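Local coordinates for cytochrome c-552/4 domain-containing protein (Ignicoccus hospitalis KIN4/I, PDB 4QO5) that is a membrane-associated octaheme cytochrome c that probably transfers electrons among its covalently bound hemes, at residues A[128-133]-A[166-171]; A[199-204]-A[214-219]; A[417-422]-A[482-487]. One frame throughout, in Å; residues are numbered along the deposited sequence.

Interaction 1: residues A[128-133]-A[166-171]; sequences WAYYNL and SCLACH. With HEC (heme c), chain E.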
loop_
_atom_site.group_PDB
_atom_site.type_symbol
_atom_site.label_atom_id
_atom_site.label_comp_id
_atom_site.label_asym_id
_atom_site.label_seq_id
_atom_site.Cartn_x
_atom_site.Cartn_y
_atom_site.Cartn_z
ATOM N N TRP A 128 17.603 10.742 -20.157
ATOM C CA TRP A 128 17.468 12.188 -20.271
ATOM C C TRP A 128 16.547 12.803 -19.228
ATOM O O TRP A 128 16.190 13.987 -19.331
ATOM C CB TRP A 128 16.990 12.543 -21.692
ATOM C CG TRP A 128 18.053 12.285 -22.716
ATOM C CD1 TRP A 128 18.186 11.175 -23.504
ATOM C CD2 TRP A 128 19.162 13.137 -23.029
ATOM N NE1 TRP A 128 19.308 11.292 -24.298
ATOM C CE2 TRP A 128 19.922 12.487 -24.025
ATOM C CE3 TRP A 128 19.584 14.386 -22.566
ATOM C CZ2 TRP A 128 21.077 13.047 -24.565
ATOM C CZ3 TRP A 128 20.734 14.945 -23.109
ATOM C CH2 TRP A 128 21.463 14.274 -24.099
ATOM N N ALA A 129 16.191 12.014 -18.211
ATOM C CA ALA A 129 15.142 12.380 -17.259
ATOM C C ALA A 129 15.432 13.651 -16.466
ATOM O O ALA A 129 14.511 14.397 -16.153
ATOM C CB ALA A 129 14.823 11.209 -16.292
ATOM N N TYR A 130 16.695 13.906 -16.130
ATOM C CA TYR A 130 17.003 15.154 -15.440
ATOM C C TYR A 130 16.717 16.357 -16.339
ATOM O O TYR A 130 16.077 17.313 -15.908
ATOM C CB TYR A 130 18.456 15.200 -14.922
ATOM C CG TYR A 130 18.833 16.556 -14.357
ATOM C CD1 TYR A 130 18.610 16.856 -13.014
ATOM C CD2 TYR A 130 19.407 17.543 -15.168
ATOM C CE1 TYR A 130 18.946 18.089 -12.500
ATOM C CE2 TYR A 130 19.738 18.790 -14.661
ATOM C CZ TYR A 130 19.513 19.053 -13.324
ATOM O OH TYR A 130 19.852 20.286 -12.824
ATOM N N TYR A 131 17.191 16.314 -17.585
ATOM C CA TYR A 131 16.957 17.413 -18.512
ATOM C C TYR A 131 15.490 17.542 -18.920
ATOM O O TYR A 131 14.964 18.659 -19.042
ATOM C CB TYR A 131 17.888 17.305 -19.728
ATOM C CG TYR A 131 19.325 17.394 -19.293
ATOM C CD1 TYR A 131 19.890 18.620 -18.952
ATOM C CD2 TYR A 131 20.104 16.252 -19.168
ATOM C CE1 TYR A 131 21.206 18.708 -18.531
ATOM C CE2 TYR A 131 21.419 16.329 -18.741
ATOM C CZ TYR A 131 21.964 17.554 -18.426
ATOM O OH TYR A 131 23.269 17.620 -18.001
ATOM N N ASN A 132 14.829 16.408 -19.105
ATOM C CA ASN A 132 13.393 16.425 -19.418
ATOM C C ASN A 132 12.588 17.183 -18.378
ATOM O O ASN A 132 11.670 17.935 -18.713
ATOM C CB ASN A 132 12.840 15.012 -19.600
ATOM C CG ASN A 132 13.323 14.356 -20.885
ATOM O OD1 ASN A 132 13.774 15.035 -21.801
ATOM N ND2 ASN A 132 13.242 13.027 -20.946
ATOM N N LEU A 133 12.961 17.005 -17.112
ATOM C CA LEU A 133 12.296 17.670 -16.008
ATOM C C LEU A 133 12.829 19.078 -15.775
ATOM O O LEU A 133 12.074 20.051 -15.775
ATOM C CB LEU A 133 12.465 16.851 -14.715
ATOM C CG LEU A 133 11.722 17.415 -13.512
ATOM C CD1 LEU A 133 10.248 17.474 -13.863
ATOM C CD2 LEU A 133 11.954 16.553 -12.279
ATOM N N SER A 166 13.164 14.832 -3.207
ATOM C CA SER A 166 11.875 14.558 -3.865
ATOM C C SER A 166 12.009 14.203 -5.350
ATOM O O SER A 166 12.418 13.087 -5.673
ATOM C CB SER A 166 10.862 15.694 -3.635
ATOM O OG SER A 166 11.334 16.951 -4.055
ATOM N N CYS A 167 11.709 15.142 -6.239
ATOM C CA CYS A 167 11.705 14.834 -7.686
ATOM C C CYS A 167 13.000 14.184 -8.142
ATOM O O CYS A 167 12.972 13.229 -8.910
ATOM C CB CYS A 167 11.506 16.062 -8.557
ATOM S SG CYS A 167 10.492 17.375 -7.936
ATOM N N LEU A 168 14.144 14.706 -7.690
ATOM C CA LEU A 168 15.411 14.234 -8.243
ATOM C C LEU A 168 15.819 12.851 -7.744
ATOM O O LEU A 168 16.689 12.213 -8.329
ATOM C CB LEU A 168 16.522 15.269 -8.024
ATOM C CG LEU A 168 16.101 16.645 -8.537
ATOM C CD1 LEU A 168 17.244 17.635 -8.380
ATOM C CD2 LEU A 168 15.662 16.579 -10.012
ATOM N N ALA A 169 15.187 12.370 -6.673
ATOM C CA ALA A 169 15.440 11.005 -6.215
ATOM C C ALA A 169 15.050 9.974 -7.287
ATOM O O ALA A 169 15.678 8.919 -7.423
ATOM C CB ALA A 169 14.685 10.720 -4.911
ATOM N N CYS A 170 13.996 10.259 -8.037
ATOM C CA CYS A 170 13.602 9.338 -9.093
ATOM C C CYS A 170 14.141 9.719 -10.443
ATOM O O CYS A 170 14.535 8.846 -11.208
ATOM C CB CYS A 170 12.097 9.267 -9.204
ATOM S SG CYS A 170 11.482 8.663 -7.616
ATOM N N HIS A 171 14.120 11.017 -10.735
ATOM C CA HIS A 171 14.556 11.520 -12.038
ATOM C C HIS A 171 16.081 11.577 -12.200
ATOM O O HIS A 171 16.590 11.480 -13.320
ATOM C CB HIS A 171 13.971 12.923 -12.300
ATOM C CG HIS A 171 12.512 12.914 -12.645
ATOM N ND1 HIS A 171 12.051 13.075 -13.937
ATOM C CD2 HIS A 171 11.411 12.767 -11.866
ATOM C CE1 HIS A 171 10.732 13.024 -13.940
ATOM N NE2 HIS A 171 10.322 12.843 -12.697
HETATM FE FE HEC E . 8.181 12.691 -12.088
HETATM C CHA HEC E . 7.633 11.731 -15.389
HETATM C CHB HEC E . 7.402 15.903 -12.973
HETATM C CHC HEC E . 8.503 13.688 -8.810
HETATM C CHD HEC E . 8.397 9.440 -11.136
HETATM N NA HEC E . 7.577 13.602 -13.838
HETATM C C1A HEC E . 7.528 13.068 -15.104
HETATM C C2A HEC E . 7.347 14.150 -16.051
HETATM C C3A HEC E . 7.279 15.283 -15.354
HETATM C C4A HEC E . 7.415 14.962 -13.962
HETATM C CMA HEC E . 7.073 16.726 -15.857
HETATM C CAA HEC E . 7.272 14.019 -17.590
HETATM C CBA HEC E . 8.666 14.424 -18.083
HETATM C CGA HEC E . 8.837 14.257 -19.576
HETATM O O1A HEC E . 8.979 15.285 -20.289
HETATM O O2A HEC E . 8.833 13.097 -20.049
HETATM N NB HEC E . 8.014 14.429 -11.129
HETATM C C1B HEC E . 7.649 15.646 -11.651
HETATM C C2B HEC E . 7.670 16.645 -10.615
HETATM C C3B HEC E . 7.899 16.005 -9.461
HETATM C C4B HEC E . 8.188 14.624 -9.768
HETATM C CMB HEC E . 7.234 18.114 -10.844
HETATM C CAB HEC E . 7.940 16.482 -7.991
HETATM C CBB HEC E . 7.212 17.780 -7.579
HETATM N NC HEC E . 8.349 11.801 -10.309
HETATM C C1C HEC E . 8.584 12.348 -9.068
HETATM C C2C HEC E . 9.072 11.310 -8.182
HETATM C C3C HEC E . 8.849 10.170 -8.853
HETATM C C4C HEC E . 8.516 10.446 -10.200
HETATM C CMC HEC E . 9.251 11.549 -6.660
HETATM C CAC HEC E . 8.980 8.686 -8.559
HETATM C CBC HEC E . 8.208 8.331 -7.253
HETATM N ND HEC E . 8.049 10.875 -13.100
HETATM C C1D HEC E . 8.147 9.643 -12.478
HETATM C C2D HEC E . 7.913 8.608 -13.448
HETATM C C3D HEC E . 7.657 9.316 -14.770
HETATM C C4D HEC E . 7.762 10.720 -14.463
HETATM C CMD HEC E . 7.919 7.097 -13.195
HETATM C CAD HEC E . 7.316 8.678 -16.138
HETATM C CBD HEC E . 5.853 8.249 -16.069
HETATM C CGD HEC E . 5.344 7.817 -17.418
HETATM O O1D HEC E . 4.292 7.132 -17.450
HETATM O O2D HEC E . 5.974 8.141 -18.448
HETATM O O HOH W 1 5.742 12.298 -11.604
#
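Helices 129-133 and 167-171 run at 137°, closer to antiparallel than to parallel, with their axes 9.8 Å apart at closest approach. The second helix is a c-type heme-binding motif, CXXCH, running from Cys167 to His171. Cys167 SG and Cys170 SG are joined by thioether bonds to heme CAB and CAC, both modelled long at 2.7 Å. His171 NE2 takes an axial position on the iron at 2.2 Å.

Leu133 is the main contribution of the first helix. Its CG lies anti to the backbone N (chi1 -176°), which sends the side chain across the histidine at about a right angle. CD2 stands over one face of the His171 ring, 3.7 Å from the centroid and only 11° off the normal, a CH-pi contact. The same methyl touches Cys167 CB and Leu168 CD2. The other methyl, CD1, reaches the porphyrin itself, 3.4 Å from the heme CHB. One leucine thus fills the corner between the axial ligand and the heme plane. Ala129 CB packs on His171 O at 3.5 Å, while Tyr130 CD1 meets Leu168 CD2. No hydrogen bond joins the two helices, and the buried phenol of Tyr130 is hydrogen-bonded to Glu159. Helix 137-147 also covers Leu133 and Cys167, through Val143. The heme has no second protein ligand. This is consistent with a site able to take up a small molecule. Opposite His171, a water oxygen sits 2.5 Å from the iron.

Interaction 2: residues A[199-204]-A[214-219]; sequences PNHGVG and ACTACH. With HEC (heme c), chain F.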
loop_
_atom_site.group_PDB
_atom_site.type_symbol
_atom_site.label_atom_id
_atom_site.label_comp_id
_atom_site.label_asym_id
_atom_site.label_seq_id
_atom_site.Cartn_x
_atom_site.Cartn_y
_atom_site.Cartn_z
ATOM N N PRO A 199 25.148 10.342 -2.736
ATOM C CA PRO A 199 24.258 9.339 -3.343
ATOM C C PRO A 199 23.021 9.870 -4.053
ATOM O O PRO A 199 22.327 10.781 -3.590
ATOM C CB PRO A 199 23.825 8.462 -2.144
ATOM C CG PRO A 199 24.091 9.287 -0.939
ATOM C CD PRO A 199 25.344 10.064 -1.301
ATOM N N ASN A 200 22.783 9.281 -5.216
ATOM C CA ASN A 200 21.541 9.429 -5.951
ATOM C C ASN A 200 21.554 8.336 -6.985
ATOM O O ASN A 200 22.609 8.051 -7.548
ATOM C CB ASN A 200 21.468 10.770 -6.679
ATOM C CG ASN A 200 20.265 10.852 -7.606
ATOM O OD1 ASN A 200 20.350 10.518 -8.796
ATOM N ND2 ASN A 200 19.136 11.273 -7.061
ATOM N N HIS A 201 20.400 7.708 -7.229
ATOM C CA HIS A 201 20.334 6.679 -8.267
ATOM C C HIS A 201 19.097 6.805 -9.151
ATOM O O HIS A 201 18.511 5.812 -9.551
ATOM C CB HIS A 201 20.474 5.286 -7.641
ATOM C CG HIS A 201 21.673 5.177 -6.746
ATOM N ND1 HIS A 201 21.642 5.572 -5.425
ATOM C CD2 HIS A 201 22.950 4.804 -7.002
ATOM C CE1 HIS A 201 22.848 5.423 -4.896
ATOM N NE2 HIS A 201 23.659 4.956 -5.831
ATOM N N GLY A 202 18.698 8.045 -9.435
ATOM C CA GLY A 202 17.601 8.284 -10.351
ATOM C C GLY A 202 18.024 7.942 -11.774
ATOM O O GLY A 202 19.207 7.961 -12.102
ATOM N N VAL A 203 17.054 7.638 -12.631
ATOM C CA VAL A 203 17.374 7.088 -13.946
ATOM C C VAL A 203 18.161 8.015 -14.859
ATOM O O VAL A 203 18.893 7.534 -15.712
ATOM C CB VAL A 203 16.116 6.585 -14.674
ATOM C CG1 VAL A 203 15.539 5.396 -13.919
ATOM C CG2 VAL A 203 15.100 7.719 -14.783
ATOM N N GLY A 204 17.988 9.329 -14.708
ATOM C CA GLY A 204 18.693 10.296 -15.529
ATOM C C GLY A 204 19.849 10.985 -14.813
ATOM O O GLY A 204 20.189 12.122 -15.139
ATOM N N ALA A 214 21.758 5.965 -14.113
ATOM C CA ALA A 214 22.287 5.110 -13.072
ATOM C C ALA A 214 21.972 3.671 -13.444
ATOM O O ALA A 214 20.805 3.278 -13.488
ATOM C CB ALA A 214 21.677 5.470 -11.701
ATOM N N CYS A 215 22.995 2.867 -13.689
ATOM C CA CYS A 215 22.733 1.474 -14.049
ATOM C C CYS A 215 22.408 0.581 -12.865
ATOM O O CYS A 215 22.332 -0.629 -13.021
ATOM C CB CYS A 215 23.916 0.872 -14.792
ATOM S SG CYS A 215 24.282 1.708 -16.330
ATOM N N THR A 216 22.237 1.165 -11.688
ATOM C CA THR A 216 21.869 0.383 -10.516
ATOM C C THR A 216 20.412 0.584 -10.149
ATOM O O THR A 216 19.915 -0.004 -9.188
ATOM C CB THR A 216 22.748 0.756 -9.319
ATOM O OG1 THR A 216 22.752 2.184 -9.206
ATOM C CG2 THR A 216 24.180 0.265 -9.571
ATOM N N ALA A 217 19.717 1.444 -10.879
ATOM C CA ALA A 217 18.273 1.378 -10.792
ATOM C C ALA A 217 17.907 0.017 -11.409
ATOM O O ALA A 217 18.613 -0.463 -12.308
ATOM C CB ALA A 217 17.628 2.530 -11.542
ATOM N N CYS A 218 16.837 -0.594 -10.897
ATOM C CA CYS A 218 16.284 -1.865 -11.392
ATOM C C CYS A 218 17.064 -3.095 -10.941
ATOM O O CYS A 218 16.505 -4.003 -10.328
ATOM C CB CYS A 218 16.113 -1.823 -12.930
ATOM S SG CYS A 218 15.215 -0.293 -13.270
ATOM N N HIS A 219 18.352 -3.132 -11.257
ATOM C CA HIS A 219 19.213 -4.168 -10.698
ATOM C C HIS A 219 20.316 -3.477 -9.888
ATOM O O HIS A 219 21.338 -3.043 -10.439
ATOM C CB HIS A 219 19.773 -5.106 -11.771
ATOM C CG HIS A 219 20.073 -4.432 -13.066
ATOM N ND1 HIS A 219 20.950 -3.371 -13.173
ATOM C CD2 HIS A 219 19.592 -4.638 -14.316
ATOM C CE1 HIS A 219 21.008 -2.967 -14.422
ATOM N NE2 HIS A 219 20.183 -3.718 -15.135
HETATM FE FE HEC F . 19.638 -3.492 -17.177
HETATM C CHA HEC F . 19.199 -6.900 -17.602
HETATM C CHB HEC F . 22.932 -3.757 -17.970
HETATM C CHC HEC F . 20.030 -0.064 -16.806
HETATM C CHD HEC F . 16.344 -3.166 -16.408
HETATM N NA HEC F . 20.777 -5.030 -17.637
HETATM C C1A HEC F . 20.440 -6.350 -17.839
HETATM C C2A HEC F . 21.596 -7.076 -18.285
HETATM C C3A HEC F . 22.598 -6.206 -18.396
HETATM C C4A HEC F . 22.126 -4.890 -18.009
HETATM C CMA HEC F . 24.027 -6.532 -18.850
HETATM C CAA HEC F . 21.654 -8.586 -18.595
HETATM C CBA HEC F . 20.897 -8.877 -19.899
HETATM C CGA HEC F . 21.668 -8.289 -21.057
HETATM O O1A HEC F . 22.727 -8.859 -21.424
HETATM O O2A HEC F . 21.224 -7.255 -21.607
HETATM N NB HEC F . 21.175 -2.229 -17.308
HETATM C C1B HEC F . 22.448 -2.489 -17.755
HETATM C C2B HEC F . 23.142 -1.223 -17.911
HETATM C C3B HEC F . 22.237 -0.258 -17.635
HETATM C C4B HEC F . 21.045 -0.864 -17.213
HETATM C CMB HEC F . 24.570 -1.104 -18.498
HETATM C CAB HEC F . 22.089 1.279 -17.680
HETATM C CBB HEC F . 22.724 1.858 -18.994
HETATM N NC HEC F . 18.521 -1.928 -16.756
HETATM C C1C HEC F . 18.789 -0.598 -16.557
HETATM C C2C HEC F . 17.715 0.042 -15.838
HETATM C C3C HEC F . 16.691 -0.803 -16.040
HETATM C C4C HEC F . 17.185 -2.080 -16.398
HETATM C CMC HEC F . 17.618 1.588 -15.796
HETATM C CAC HEC F . 15.187 -0.765 -15.777
HETATM C CBC HEC F . 14.473 0.554 -16.195
HETATM N ND HEC F . 18.036 -4.807 -17.008
HETATM C C1D HEC F . 16.739 -4.435 -16.710
HETATM C C2D HEC F . 15.882 -5.578 -16.786
HETATM C C3D HEC F . 16.787 -6.747 -17.130
HETATM C C4D HEC F . 18.101 -6.162 -17.284
HETATM C CMD HEC F . 14.362 -5.619 -16.517
HETATM C CAD HEC F . 16.390 -8.209 -17.389
HETATM C CBD HEC F . 16.175 -8.228 -18.911
HETATM C CGD HEC F . 15.462 -9.452 -19.410
HETATM O O1D HEC F . 15.743 -9.872 -20.567
HETATM O O2D HEC F . 14.605 -10.008 -18.680
#
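Ala214 is a tight point between these two loops. Its CB points at the 199-204 backbone and sits against two successive carbonyls, 3.5 Å from Gly202 O and 3.8 Å from His201 O. Ala217 CB touches His201 O as well, so that oxygen meets two methyls. Close by, the side chains of His201 and Thr216 cross obliquely, and His201 CD2 comes within 3.4 Å of Thr216 OG1. Their polar atoms are used by different hemes: His201 ND1 is hydrogen-bonded to a propionate of one, Thr216 OG1 to a propionate of another. The 199-204 backbone is shaped by an Asx turn, in which Asn200 OD1 accepts from Gly202 N. That N-H comes from above the carbonyl plane, 58° out of it.

The other loop is a CXXCH heme-binding motif, Cys215 to His219, without regular helix. A type I turn from Ala214 to Ala217 starts it, closed by a weak bond from Ala217 N to Ala214 O. Cys215 SG and Cys218 SG hold the heme through thioether bonds to CAB and CAC. His219 CG lies in the crowded position between the backbone N and the carbonyl carbon (chi1 35°), and NE2 binds the iron at 2.1 Å. Ala217 O lies above one face of its ring. His306 supplies the other axial ligand.

The packing is looser on the Val203 flank, where CG1 only grazes Ala217 CB at 4.3 Å. No hydrogen bond crosses between the loops, and the buried Ala214 N has no partner. No side of the contact faces solvent, since all six touching residues are buried. Lys254 of the second subunit is hydrogen-bonded to Thr216 O, and Tyr415 of the same subunit packs on His201.

Interaction 3: residues A[417-422]-A[482-487]; sequences EYRMRL and YGTAMN. With HEC (heme c), chain H.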
loop_
_atom_site.group_PDB
_atom_site.type_symbol
_atom_site.label_atom_id
_atom_site.label_comp_id
_atom_site.label_asym_id
_atom_site.label_seq_id
_atom_site.Cartn_x
_atom_site.Cartn_y
_atom_site.Cartn_z
ATOM N N GLU A 417 -6.505 -7.460 -27.684
ATOM C CA GLU A 417 -6.922 -6.283 -28.446
ATOM C C GLU A 417 -8.122 -5.578 -27.817
ATOM O O GLU A 417 -8.228 -4.351 -27.872
ATOM C CB GLU A 417 -7.255 -6.662 -29.900
ATOM C CG GLU A 417 -6.079 -7.165 -30.719
ATOM C CD GLU A 417 -5.144 -6.059 -31.151
ATOM O OE1 GLU A 417 -5.371 -4.887 -30.770
ATOM O OE2 GLU A 417 -4.184 -6.367 -31.895
ATOM N N TYR A 418 -9.041 -6.358 -27.242
ATOM C CA TYR A 418 -10.207 -5.804 -26.558
ATOM C C TYR A 418 -9.783 -4.842 -25.448
ATOM O O TYR A 418 -10.331 -3.737 -25.300
ATOM C CB TYR A 418 -11.050 -6.934 -25.961
ATOM C CG TYR A 418 -12.299 -6.465 -25.256
ATOM C CD1 TYR A 418 -13.534 -6.521 -25.888
ATOM C CD2 TYR A 418 -12.247 -5.984 -23.951
ATOM C CE1 TYR A 418 -14.680 -6.095 -25.253
ATOM C CE2 TYR A 418 -13.390 -5.553 -23.305
ATOM C CZ TYR A 418 -14.602 -5.614 -23.956
ATOM O OH TYR A 418 -15.748 -5.183 -23.322
ATOM N N ARG A 419 -8.807 -5.271 -24.664
ATOM C CA ARG A 419 -8.273 -4.410 -23.593
ATOM C C ARG A 419 -7.596 -3.145 -24.152
ATOM O O ARG A 419 -7.753 -2.049 -23.597
ATOM C CB ARG A 419 -7.295 -5.174 -22.691
ATOM C CG ARG A 419 -7.945 -6.206 -21.775
ATOM C CD ARG A 419 -8.959 -5.562 -20.825
ATOM N NE ARG A 419 -8.349 -4.566 -19.943
ATOM C CZ ARG A 419 -8.969 -4.016 -18.899
ATOM N NH1 ARG A 419 -10.222 -4.364 -18.603
ATOM N NH2 ARG A 419 -8.338 -3.115 -18.154
ATOM N N MET A 420 -6.864 -3.285 -25.255
ATOM C CA MET A 420 -6.197 -2.124 -25.831
ATOM C C MET A 420 -7.216 -1.155 -26.427
ATOM O O MET A 420 -7.004 0.052 -26.403
ATOM C CB MET A 420 -5.108 -2.518 -26.848
ATOM C CG MET A 420 -3.978 -3.395 -26.261
ATOM S SD MET A 420 -3.112 -2.711 -24.796
ATOM C CE MET A 420 -4.004 -3.399 -23.394
ATOM N N ARG A 421 -8.331 -1.678 -26.948
ATOM C CA ARG A 421 -9.412 -0.816 -27.413
ATOM C C ARG A 421 -10.076 -0.062 -26.255
ATOM O O ARG A 421 -10.419 1.120 -26.381
ATOM C CB ARG A 421 -10.464 -1.631 -28.187
ATOM C CG ARG A 421 -10.005 -2.059 -29.572
ATOM C CD ARG A 421 -11.188 -2.488 -30.449
ATOM N NE ARG A 421 -11.982 -3.561 -29.852
ATOM C CZ ARG A 421 -11.723 -4.858 -30.003
ATOM N NH1 ARG A 421 -10.684 -5.251 -30.729
ATOM N NH2 ARG A 421 -12.509 -5.766 -29.436
ATOM N N LEU A 422 -10.309 -0.769 -25.152
ATOM C CA LEU A 422 -10.845 -0.149 -23.947
ATOM C C LEU A 422 -9.900 0.967 -23.501
ATOM O O LEU A 422 -10.339 2.060 -23.126
ATOM C CB LEU A 422 -11.002 -1.185 -22.829
ATOM C CG LEU A 422 -11.626 -0.643 -21.552
ATOM C CD1 LEU A 422 -13.033 -0.127 -21.853
ATOM C CD2 LEU A 422 -11.649 -1.727 -20.479
ATOM N N TYR A 482 -3.510 4.276 -16.524
ATOM C CA TYR A 482 -2.635 3.205 -16.047
ATOM C C TYR A 482 -3.429 1.948 -15.676
ATOM O O TYR A 482 -3.018 0.816 -15.987
ATOM C CB TYR A 482 -1.888 3.659 -14.784
ATOM C CG TYR A 482 -0.567 4.364 -15.011
ATOM C CD1 TYR A 482 -0.420 5.350 -15.978
ATOM C CD2 TYR A 482 0.530 4.053 -14.225
ATOM C CE1 TYR A 482 0.810 6.009 -16.149
ATOM C CE2 TYR A 482 1.751 4.701 -14.390
ATOM C CZ TYR A 482 1.886 5.666 -15.350
ATOM O OH TYR A 482 3.114 6.295 -15.491
ATOM N N GLY A 483 -4.520 2.154 -14.943
ATOM C CA GLY A 483 -5.342 1.064 -14.432
ATOM C C GLY A 483 -6.003 0.302 -15.566
ATOM O O GLY A 483 -6.157 -0.917 -15.509
ATOM N N THR A 484 -6.365 1.027 -16.618
ATOM C CA THR A 484 -6.991 0.395 -17.795
ATOM C C THR A 484 -5.929 -0.391 -18.555
ATOM O O THR A 484 -6.133 -1.542 -18.896
ATOM C CB THR A 484 -7.638 1.442 -18.694
ATOM O OG1 THR A 484 -8.570 2.205 -17.917
ATOM C CG2 THR A 484 -8.370 0.784 -19.883
ATOM N N ALA A 485 -4.762 0.222 -18.763
ATOM C CA ALA A 485 -3.680 -0.435 -19.486
ATOM C C ALA A 485 -3.199 -1.710 -18.805
ATOM O O ALA A 485 -2.848 -2.679 -19.482
ATOM C CB ALA A 485 -2.497 0.526 -19.672
ATOM N N MET A 486 -3.156 -1.710 -17.469
ATOM C CA MET A 486 -2.498 -2.801 -16.758
ATOM C C MET A 486 -3.412 -3.536 -15.761
ATOM O O MET A 486 -2.925 -4.154 -14.808
ATOM C CB MET A 486 -1.237 -2.292 -16.060
ATOM C CG MET A 486 -0.127 -2.007 -17.086
ATOM S SD MET A 486 1.239 -1.115 -16.323
ATOM C CE MET A 486 0.549 0.555 -16.288
ATOM N N ASN A 487 -4.716 -3.437 -16.004
ATOM C CA ASN A 487 -5.719 -4.271 -15.346
ATOM C C ASN A 487 -5.880 -3.978 -13.867
ATOM O O ASN A 487 -5.922 -4.899 -13.046
ATOM C CB ASN A 487 -5.388 -5.750 -15.551
ATOM C CG ASN A 487 -5.113 -6.075 -16.989
ATOM O OD1 ASN A 487 -5.904 -5.744 -17.868
ATOM N ND2 ASN A 487 -3.964 -6.681 -17.248
HETATM FE FE HEC H . 3.119 -1.378 -17.773
HETATM C CHA HEC H . 2.030 1.324 -19.616
HETATM C CHB HEC H . 5.331 0.606 -16.080
HETATM C CHC HEC H . 3.577 -3.859 -15.525
HETATM C CHD HEC H . 1.703 -3.517 -19.931
HETATM N NA HEC H . 3.595 0.568 -17.853
HETATM C C1A HEC H . 2.969 1.542 -18.619
HETATM C C2A HEC H . 3.460 2.831 -18.199
HETATM C C3A HEC H . 4.350 2.645 -17.208
HETATM C C4A HEC H . 4.472 1.218 -16.977
HETATM C CMA HEC H . 5.156 3.718 -16.435
HETATM C CAA HEC H . 2.977 4.171 -18.797
HETATM C CBA HEC H . 4.074 4.745 -19.702
HETATM C CGA HEC H . 3.425 5.898 -20.422
HETATM O O1A HEC H . 3.358 7.011 -19.842
HETATM O O2A HEC H . 2.932 5.681 -21.561
HETATM N NB HEC H . 4.291 -1.589 -16.177
HETATM C C1B HEC H . 5.033 -0.606 -15.560
HETATM C C2B HEC H . 5.322 -1.017 -14.232
HETATM C C3B HEC H . 4.768 -2.230 -14.108
HETATM C C4B HEC H . 4.150 -2.625 -15.324
HETATM C CMB HEC H . 6.139 -0.115 -13.258
HETATM C CAB HEC H . 4.609 -3.238 -12.986
HETATM C CBB HEC H . 4.427 -2.585 -11.612
HETATM N NC HEC H . 2.849 -3.296 -17.753
HETATM C C1C HEC H . 2.978 -4.190 -16.708
HETATM C C2C HEC H . 2.639 -5.521 -17.166
HETATM C C3C HEC H . 1.863 -5.292 -18.244
HETATM C C4C HEC H . 2.136 -3.974 -18.714
HETATM C CMC HEC H . 2.417 -6.624 -16.109
HETATM C CAC HEC H . 1.060 -6.203 -19.199
HETATM C CBC HEC H . 0.449 -7.488 -18.620
HETATM N ND HEC H . 2.045 -1.131 -19.509
HETATM C C1D HEC H . 1.512 -2.194 -20.221
HETATM C C2D HEC H . 0.764 -1.693 -21.333
HETATM C C3D HEC H . 0.840 -0.185 -21.220
HETATM C C4D HEC H . 1.672 0.082 -20.062
HETATM C CMD HEC H . -0.002 -2.531 -22.380
HETATM C CAD HEC H . 0.255 0.862 -22.174
HETATM C CBD HEC H . 1.341 0.997 -23.263
HETATM C CGD HEC H . 1.281 2.370 -23.874
HETATM O O1D HEC H . 0.796 3.300 -23.189
HETATM O O2D HEC H . 1.712 2.548 -25.047
HETATM O O HOH W 2 -5.498 -4.345 -20.019
#
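The contact sits at the C-terminal end of helix 464-485, where the chain delivers a methionine ligand to a heme, and helix 413-447 packs beside it. Arg419 makes the polar link. Its chain is bent at chi2 (-60°) and chi3 (-61°), folding the guanidinium back to the helix end. NH2 donates to Thr484 O at 2.8 Å, with an N-H...O angle of 150°. The bond lies in the carbonyl plane, on a lone pair. NE donates to a water at 2.9 Å. That water sits 2.6 Å from Asn487 OD1 and bridges to it and to Thr484 O, though more acceptors surround it than it has protons. Asn487 OD1 itself lies over a face of the guanidinium, not in line with its N-H bonds. Leu422 CD2 also lies above a guanidinium face.

This helix-end arrangement belongs to a His-Met heme site. Met486, the first residue to leave helical geometry, binds the iron through SD at 2.4 Å, and His288 is the other axial ligand. Met420 curls in from the neighbouring helix, bringing SD to 3.9 Å from the heme methyl CMD and CE near Ala485 O. Further along, Leu422 CG packs on Thr484 CG2 at 3.9 Å. Thr484 OG1 is hydrogen-bonded to Ile480 O and to Thr165 OG1 of the third subunit.

Interactions 1 and 2 touch, with centres 11 Å apart. Leu168 O and Asn200 ND2 lie 2.9 Å apart, as do His171 O and Gly204 N, both probable hydrogen bonds. One backbone pair and one side-chain amide on a carbonyl thus join two heme-binding regions. Interaction 3 is remote, its centre 28 Å from that of interaction 1 and 29 Å from that of interaction 2. A heme bridges part of this gap: Tyr482 OH of interaction 3 is hydrogen-bonded to a propionate of the heme held by His171. The irons of interactions 1 and 3 are 16.0 Å apart. Across the trimer, Arg419 of interaction 3 packs on Pro199 of the third subunit, where interaction 2 begins.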